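Local coordinates for dTDP-4-dehydrorhamnose reductase (Bacillus anthracis, PDB 3SC6), which reduces dTDP-4-dehydrorhamnose with NADPH to dTDP-L-rhamnose, the last step in making this activated sugar, at residues 216-220 against 221-225. Numbering follows the deposited sequence.
Sequences GSCSW and FEFAK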
ATOM      1  N   GLY A 216       6.088 -14.963   1.932  1.00 68.62           N
ATOM      2  CA  GLY A 216       7.117 -15.357   0.975  1.00 69.95           C
ATOM      3  C   GLY A 216       7.821 -14.241   0.231  1.00 69.50           C
ATOM      4  O   GLY A 216       7.284 -13.147   0.065  1.00 67.76           O
ATOM      5  N   SER A 217       9.044 -14.535  -0.202  1.00 71.57           N
ATOM      6  CA  SER A 217       9.858 -13.591  -0.947  1.00 71.97           C
ATOM      7  C   SER A 217       9.581 -13.901  -2.408  1.00 72.58           C
ATOM      8  O   SER A 217       9.014 -14.952  -2.721  1.00 73.64           O
ATOM      9  CB  SER A 217      11.341 -13.770  -0.627  1.00 73.41           C
ATOM     10  OG  SER A 217      11.786 -15.064  -0.987  1.00 76.81           O
ATOM     11  N   CYS A 218      10.005 -13.021  -3.307  1.00 72.41           N
ATOM     12  CA  CYS A 218       9.763 -13.230  -4.725  1.00 72.36           C
ATOM     13  C   CYS A 218      10.658 -12.293  -5.541  1.00 72.44           C
ATOM     14  O   CYS A 218      11.633 -11.761  -5.025  1.00 73.53           O
ATOM     15  CB  CYS A 218       8.279 -12.945  -4.982  1.00 71.13           C
ATOM     16  SG  CYS A 218       7.681 -13.185  -6.627  1.00 72.34           S
ATOM     17  N   SER A 219      10.337 -12.111  -6.818  1.00 71.81           N
ATOM     18  CA  SER A 219      11.104 -11.230  -7.704  1.00 71.23           C
ATOM     19  C   SER A 219      10.232 -10.984  -8.921  1.00 69.59           C
ATOM     20  O   SER A 219       9.481 -11.874  -9.321  1.00 69.53           O
ATOM     21  CB  SER A 219      12.424 -11.867  -8.132  1.00 73.46           C
ATOM     22  OG  SER A 219      12.203 -13.053  -8.873  1.00 75.47           O
ATOM     23  N   TRP A 220      10.328  -9.799  -9.521  1.00 67.72           N
ATOM     24  CA  TRP A 220       9.504  -9.495 -10.693  1.00 66.38           C
ATOM     25  C   TRP A 220       9.620 -10.595 -11.729  1.00 67.94           C
ATOM     26  O   TRP A 220       8.641 -10.944 -12.386  1.00 67.57           O
ATOM     27  CB  TRP A 220       9.858  -8.145 -11.318  1.00 65.59           C
ATOM     28  CG  TRP A 220       9.718  -7.000 -10.376  1.00 61.96           C
ATOM     29  CD1 TRP A 220      10.724  -6.311  -9.768  1.00 59.45           C
ATOM     30  CD2 TRP A 220       8.496  -6.478  -9.845  1.00 57.93           C
ATOM     31  NE1 TRP A 220      10.204  -5.347  -8.942  1.00 58.95           N
ATOM     32  CE2 TRP A 220       8.837  -5.434  -8.964  1.00 57.66           C
ATOM     33  CE3 TRP A 220       7.144  -6.778 -10.048  1.00 56.11           C
ATOM     34  CZ2 TRP A 220       7.876  -4.689  -8.282  1.00 55.73           C
ATOM     35  CZ3 TRP A 220       6.192  -6.039  -9.374  1.00 55.83           C
ATOM     36  CH2 TRP A 220       6.562  -5.004  -8.500  1.00 55.10           C
ATOM     37  N   PHE A 221      10.825 -11.139 -11.855  1.00 69.79           N
ATOM     38  CA  PHE A 221      11.118 -12.211 -12.797  1.00 71.50           C
ATOM     39  C   PHE A 221      10.335 -13.488 -12.458  1.00 71.88           C
ATOM     40  O   PHE A 221       9.564 -13.976 -13.288  1.00 71.98           O
ATOM     41  CB  PHE A 221      12.628 -12.457 -12.812  1.00 73.22           C
ATOM     42  CG  PHE A 221      13.063 -13.567 -13.718  1.00 75.39           C
ATOM     43  CD1 PHE A 221      13.254 -13.339 -15.069  1.00 77.62           C
ATOM     44  CD2 PHE A 221      13.348 -14.823 -13.205  1.00 77.53           C
ATOM     45  CE1 PHE A 221      13.674 -14.355 -15.904  1.00 79.48           C
ATOM     46  CE2 PHE A 221      13.776 -15.842 -14.032  1.00 79.95           C
ATOM     47  CZ  PHE A 221      13.939 -15.608 -15.387  1.00 80.75           C
ATOM     48  N   GLU A 222      10.525 -14.022 -11.250  1.00 72.05           N
ATOM     49  CA  GLU A 222       9.815 -15.240 -10.827  1.00 72.92           C
ATOM     50  C   GLU A 222       8.317 -14.984 -10.780  1.00 71.55           C
ATOM     51  O   GLU A 222       7.507 -15.868 -11.069  1.00 71.58           O
ATOM     52  CB  GLU A 222      10.283 -15.700  -9.448  1.00 73.58           C
ATOM     53  CG  GLU A 222      11.739 -16.096  -9.372  1.00 77.14           C
ATOM     54  CD  GLU A 222      12.160 -16.502  -7.969  1.00 80.33           C
ATOM     55  OE1 GLU A 222      11.335 -16.387  -7.031  1.00 77.82           O
ATOM     56  OE2 GLU A 222      13.326 -16.924  -7.802  1.00 85.09           O
ATOM     57  N   PHE A 223       7.960 -13.766 -10.394  1.00 70.27           N
ATOM     58  CA  PHE A 223       6.571 -13.359 -10.303  1.00 69.35           C
ATOM     59  C   PHE A 223       6.003 -13.346 -11.714  1.00 69.45           C
ATOM     60  O   PHE A 223       4.918 -13.870 -11.958  1.00 69.49           O
ATOM     61  CB  PHE A 223       6.479 -11.996  -9.601  1.00 68.38           C
ATOM     62  CG  PHE A 223       5.081 -11.471  -9.438  1.00 67.05           C
ATOM     63  CD1 PHE A 223       4.221 -12.046  -8.525  1.00 67.39           C
ATOM     64  CD2 PHE A 223       4.678 -10.324 -10.089  1.00 66.79           C
ATOM     65  CE1 PHE A 223       2.951 -11.555  -8.345  1.00 66.69           C
ATOM     66  CE2 PHE A 223       3.411  -9.818  -9.897  1.00 66.66           C
ATOM     67  CZ  PHE A 223       2.549 -10.435  -9.025  1.00 66.43           C
ATOM     68  N   ALA A 224       6.766 -12.786 -12.649  1.00 69.33           N
ATOM     69  CA  ALA A 224       6.344 -12.719 -14.039  1.00 69.44           C
ATOM     70  C   ALA A 224       6.047 -14.125 -14.556  1.00 70.55           C
ATOM     71  O   ALA A 224       4.970 -14.369 -15.096  1.00 70.15           O
ATOM     72  CB  ALA A 224       7.410 -12.050 -14.889  1.00 69.35           C
ATOM     73  N   LYS A 225       6.995 -15.049 -14.381  1.00 71.87           N
ATOM     74  CA  LYS A 225       6.801 -16.430 -14.839  1.00 73.65           C
ATOM     75  C   LYS A 225       5.521 -17.037 -14.311  1.00 73.90           C
ATOM     76  O   LYS A 225       4.718 -17.577 -15.074  1.00 74.95           O
ATOM     77  CB  LYS A 225       7.941 -17.361 -14.404  1.00 74.72           C
ATOM     78  CG  LYS A 225       9.310 -17.108 -14.990  1.00 75.80           C
ATOM     79  CD  LYS A 225      10.278 -18.168 -14.449  1.00 77.60           C
ATOM     80  CE  LYS A 225      11.673 -18.041 -15.021  1.00 78.40           C
ATOM     81  NZ  LYS A 225      11.710 -18.221 -16.496  1.00 79.39           N
TER
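Ser219 grips the start of helix 220-231 with both its oxygens, OG and the carbonyl O. Its OG accepts the backbone N-H of Glu222 at 3.1 Å, in a nearly straight bond with an N-H...O angle of 162°, while its carbonyl O takes the N-H of Phe223 at 2.7 Å. Serine suits this place because its short hydroxyl can turn back on its own backbone: with chi1 at 62°, OG sits between the backbone N and the carbonyl carbon and faces the first turn. One residue on, Trp220 O accepts from Ala224 N, and Phe221 O receives the N-H of Lys225, so the i to i+4 ladder is running from the first turn. This is a serine N-cap, and it marks the switch from the short strand 218-219, whose Cys218 shares backbone hydrogen bonding with Gly186 of strand 185-190, into a helix of what is probably the substrate-binding lobe, as in other RmlD-type reductases. Glu222, with CG 3.1 Å from Ser219 OG, folds alongside the cap; its carboxylate near the helix N-terminus would probably be favoured by the helix dipole. On another side of the turn Cys218 SG, carried anti to its backbone N (chi1 -178°), rests against Phe223 CB at 3.4 Å and makes an oblique sulfur-aromatic contact with the ring, 5.2 Å from its centroid; a small, polarisable thiol fits this buried spot, where Pro188 touches both residues. Trp220 brings CE3 to 4.3 Å from Phe223 CD2, a loose apolar contact, and its broad indole stacks on Trp155, about 7 Å from the bound NADP. Ala224 touches Val180 of strand 177-181, where a side chain as small as a methyl suits close approach of the helix.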